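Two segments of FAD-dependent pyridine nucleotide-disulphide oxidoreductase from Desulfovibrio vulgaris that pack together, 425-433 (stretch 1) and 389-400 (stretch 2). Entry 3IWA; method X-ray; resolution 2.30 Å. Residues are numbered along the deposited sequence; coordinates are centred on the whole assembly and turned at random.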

# COMPACT_ATOMS: atom_id res chain seq x y z
N SER A 425 3.51 3.51 -12.59
CA SER A 425 3.31 4.92 -12.98
C SER A 425 4.60 5.74 -13.03
O SER A 425 4.56 6.94 -13.27
CB SER A 425 2.30 5.59 -12.04
OG SER A 425 1.02 5.02 -12.25
N LYS A 426 5.74 5.10 -12.78
CA LYS A 426 7.05 5.73 -12.87
C LYS A 426 7.20 6.89 -11.88
O LYS A 426 7.50 8.02 -12.26
CB LYS A 426 7.32 6.23 -14.30
CG LYS A 426 7.77 5.15 -15.24
CD LYS A 426 6.92 5.11 -16.49
CE LYS A 426 7.74 4.78 -17.73
NZ LYS A 426 7.43 3.41 -18.29
N PRO A 427 7.04 6.60 -10.61
CA PRO A 427 7.23 7.63 -9.61
C PRO A 427 8.70 8.03 -9.49
O PRO A 427 9.61 7.25 -9.85
CB PRO A 427 6.80 6.93 -8.35
CG PRO A 427 7.23 5.53 -8.57
CD PRO A 427 6.97 5.27 -10.01
N THR A 428 8.93 9.25 -9.00
CA THR A 428 10.26 9.76 -8.74
C THR A 428 10.37 9.82 -7.23
O THR A 428 9.42 9.52 -6.53
CB THR A 428 10.47 11.19 -9.35
OG1 THR A 428 9.55 12.12 -8.74
CG2 THR A 428 10.29 11.21 -10.89
N VAL A 429 11.54 10.23 -6.72
CA VAL A 429 11.83 10.30 -5.30
C VAL A 429 10.86 11.25 -4.58
O VAL A 429 10.43 11.00 -3.44
CB VAL A 429 13.27 10.77 -5.09
CG1 VAL A 429 13.51 11.27 -3.67
CG2 VAL A 429 14.23 9.62 -5.47
N GLU A 430 10.50 12.32 -5.25
CA GLU A 430 9.54 13.24 -4.71
C GLU A 430 8.17 12.54 -4.49
O GLU A 430 7.48 12.84 -3.52
CB GLU A 430 9.43 14.53 -5.59
CG GLU A 430 8.31 15.48 -5.12
CD GLU A 430 8.67 16.97 -5.24
OE1 GLU A 430 9.10 17.53 -4.21
OE2 GLU A 430 8.53 17.55 -6.36
N ASP A 431 7.79 11.61 -5.36
CA ASP A 431 6.52 10.94 -5.21
C ASP A 431 6.55 10.07 -4.00
O ASP A 431 5.50 9.90 -3.38
CB ASP A 431 6.14 10.13 -6.41
CG ASP A 431 5.82 10.99 -7.58
OD1 ASP A 431 5.04 11.95 -7.42
OD2 ASP A 431 6.36 10.74 -8.66
N ILE A 432 7.73 9.58 -3.63
CA ILE A 432 7.88 8.74 -2.44
C ILE A 432 7.96 9.62 -1.17
O ILE A 432 7.32 9.33 -0.18
CB ILE A 432 9.11 7.83 -2.51
CG1 ILE A 432 9.09 6.97 -3.77
CG2 ILE A 432 9.20 6.97 -1.26
CD1 ILE A 432 7.81 6.25 -4.08
N SER A 433 8.68 10.74 -1.24
CA SER A 433 8.64 11.77 -0.17
C SER A 433 7.19 12.20 0.15
O SER A 433 6.85 12.44 1.28
CB SER A 433 9.48 13.04 -0.54
OG SER A 433 10.87 12.77 -0.67
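Stretch 2 (389-400) QLVVDRPTRRVL

A single beta bridge, T428 with R398, ties the start of a helix to a hairpin: the two CA atoms lie 4.2 Å apart, and the backbone bonds to either side of this pair, in an antiparallel pattern, hold the stretches together. V399 N donates to P427 O at 3.0 Å with a nearly straight N-H...O angle of 171°. V429 N reaches R397 O at 3.1 Å, but at 131° this bond is weak. The same carbonyls take CA-H...O contacts, T428 CA to R397 O at 3.1 Å and R398 CA to P427 O at 3.5 Å. Stretch 2 runs as a strand through 389-393, turns through 394-396, which have helical phi/psi, passes R397 with positive phi (64°), and returns in a strand that includes V399 and L400. The two arms pair through D393 N to R398 O and L400 N to V391 O, both 2.7 Å. Within the turn, T396 OG1 donates to D393 OD2 (2.7 Å) and accepts from R398 N (3.0 Å). In stretch 1, T428 occupies the N-cap position of helix 429-433, its N bonded to D431 OD2 at 3.0 Å. Beyond the bridge, apolar side chains make much of the contact. V399 points its CB toward stretch 1, where its CG2 meets I432 CG1 at 3.5 Å and its CB lies 4.2 Å from P427 CG. V392 and L390, on the first arm, also face the helix: V429 CG2 packs on V392 CG1 at 3.7 Å, and I432 CG2 approaches L390 CD2 at 4.3 Å. K426 CG sits over one face of the R398 guanidinium, 3.6 Å from R398 NE; that NE is buried without a hydrogen-bond partner. The R397 guanidinium comes obliquely to V429, NH2 to CG1 4.3 Å.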

# COMPACT_ATOMS: atom_id res chain seq x y z
N GLN A 389 14.75 -0.68 1.76
CA GLN A 389 15.74 -0.26 0.81
C GLN A 389 15.00 0.18 -0.44
O GLN A 389 14.07 -0.48 -0.88
CB GLN A 389 16.73 -1.40 0.53
CG GLN A 389 17.51 -1.91 1.79
CD GLN A 389 18.68 -2.90 1.46
OE1 GLN A 389 19.58 -3.12 2.28
NE2 GLN A 389 18.66 -3.48 0.30
N LEU A 390 15.41 1.32 -0.99
CA LEU A 390 14.75 1.97 -2.08
C LEU A 390 15.76 2.09 -3.18
O LEU A 390 16.89 2.51 -2.93
CB LEU A 390 14.27 3.37 -1.66
CG LEU A 390 13.25 4.13 -2.52
CD1 LEU A 390 11.86 3.47 -2.39
CD2 LEU A 390 13.16 5.68 -2.14
N VAL A 391 15.37 1.70 -4.40
CA VAL A 391 16.30 1.66 -5.53
C VAL A 391 15.95 2.75 -6.48
O VAL A 391 14.84 2.82 -6.96
CB VAL A 391 16.29 0.29 -6.25
CG1 VAL A 391 17.35 0.26 -7.28
CG2 VAL A 391 16.52 -0.86 -5.26
N VAL A 392 16.92 3.61 -6.76
CA VAL A 392 16.66 4.88 -7.44
C VAL A 392 17.59 5.08 -8.62
O VAL A 392 18.79 4.87 -8.51
CB VAL A 392 16.88 6.05 -6.45
CG1 VAL A 392 16.70 7.38 -7.15
CG2 VAL A 392 15.96 5.92 -5.26
N ASP A 393 17.05 5.52 -9.75
CA ASP A 393 17.88 5.87 -10.86
C ASP A 393 18.42 7.30 -10.68
O ASP A 393 17.63 8.22 -10.62
CB ASP A 393 17.09 5.83 -12.16
CG ASP A 393 17.97 6.10 -13.38
OD1 ASP A 393 19.09 5.56 -13.39
OD2 ASP A 393 17.54 6.81 -14.31
N ARG A 394 19.74 7.48 -10.65
CA ARG A 394 20.32 8.82 -10.46
C ARG A 394 19.83 9.91 -11.41
O ARG A 394 19.29 10.92 -10.95
CB ARG A 394 21.85 8.80 -10.47
CG ARG A 394 22.49 8.68 -9.09
CD ARG A 394 23.96 9.13 -9.07
NE ARG A 394 24.71 8.32 -8.10
CZ ARG A 394 24.92 8.64 -6.81
NH1 ARG A 394 24.47 9.79 -6.29
NH2 ARG A 394 25.62 7.80 -6.04
N PRO A 395 20.01 9.74 -12.72
CA PRO A 395 19.66 10.85 -13.63
C PRO A 395 18.19 11.22 -13.78
O PRO A 395 17.87 12.36 -14.14
CB PRO A 395 20.19 10.39 -15.00
CG PRO A 395 20.74 8.99 -14.80
CD PRO A 395 20.93 8.77 -13.35
N THR A 396 17.29 10.27 -13.60
CA THR A 396 15.85 10.55 -13.76
C THR A 396 15.18 10.78 -12.41
O THR A 396 14.09 11.31 -12.35
CB THR A 396 15.16 9.36 -14.40
OG1 THR A 396 15.39 8.20 -13.58
CG2 THR A 396 15.72 9.13 -15.83
N ARG A 397 15.84 10.35 -11.35
CA ARG A 397 15.28 10.25 -10.02
C ARG A 397 14.11 9.24 -9.96
O ARG A 397 13.31 9.30 -9.06
CB ARG A 397 14.83 11.63 -9.51
CG ARG A 397 15.93 12.68 -9.49
CD ARG A 397 15.39 14.09 -9.08
NE ARG A 397 15.11 14.20 -7.64
CZ ARG A 397 16.02 14.47 -6.70
NH1 ARG A 397 17.31 14.64 -6.99
NH2 ARG A 397 15.64 14.56 -5.43
N ARG A 398 14.03 8.29 -10.89
CA ARG A 398 12.93 7.31 -10.88
C ARG A 398 13.20 6.29 -9.81
O ARG A 398 14.35 5.93 -9.56
CB ARG A 398 12.81 6.57 -12.18
CG ARG A 398 11.96 7.22 -13.19
CD ARG A 398 11.82 6.29 -14.41
NE ARG A 398 11.16 5.03 -14.08
CZ ARG A 398 11.41 3.85 -14.66
NH1 ARG A 398 12.33 3.74 -15.61
NH2 ARG A 398 10.75 2.77 -14.27
N VAL A 399 12.14 5.86 -9.14
CA VAL A 399 12.23 4.76 -8.19
C VAL A 399 12.09 3.50 -9.02
O VAL A 399 11.20 3.40 -9.79
CB VAL A 399 11.16 4.88 -7.09
CG1 VAL A 399 11.23 3.71 -6.18
CG2 VAL A 399 11.36 6.19 -6.27
N LEU A 400 13.03 2.56 -8.88
CA LEU A 400 13.03 1.35 -9.70
C LEU A 400 12.56 0.12 -8.91
O LEU A 400 12.31 -0.94 -9.48
CB LEU A 400 14.43 1.08 -10.28
CG LEU A 400 15.08 2.20 -11.11
CD1 LEU A 400 16.57 1.96 -11.49
CD2 LEU A 400 14.26 2.49 -12.35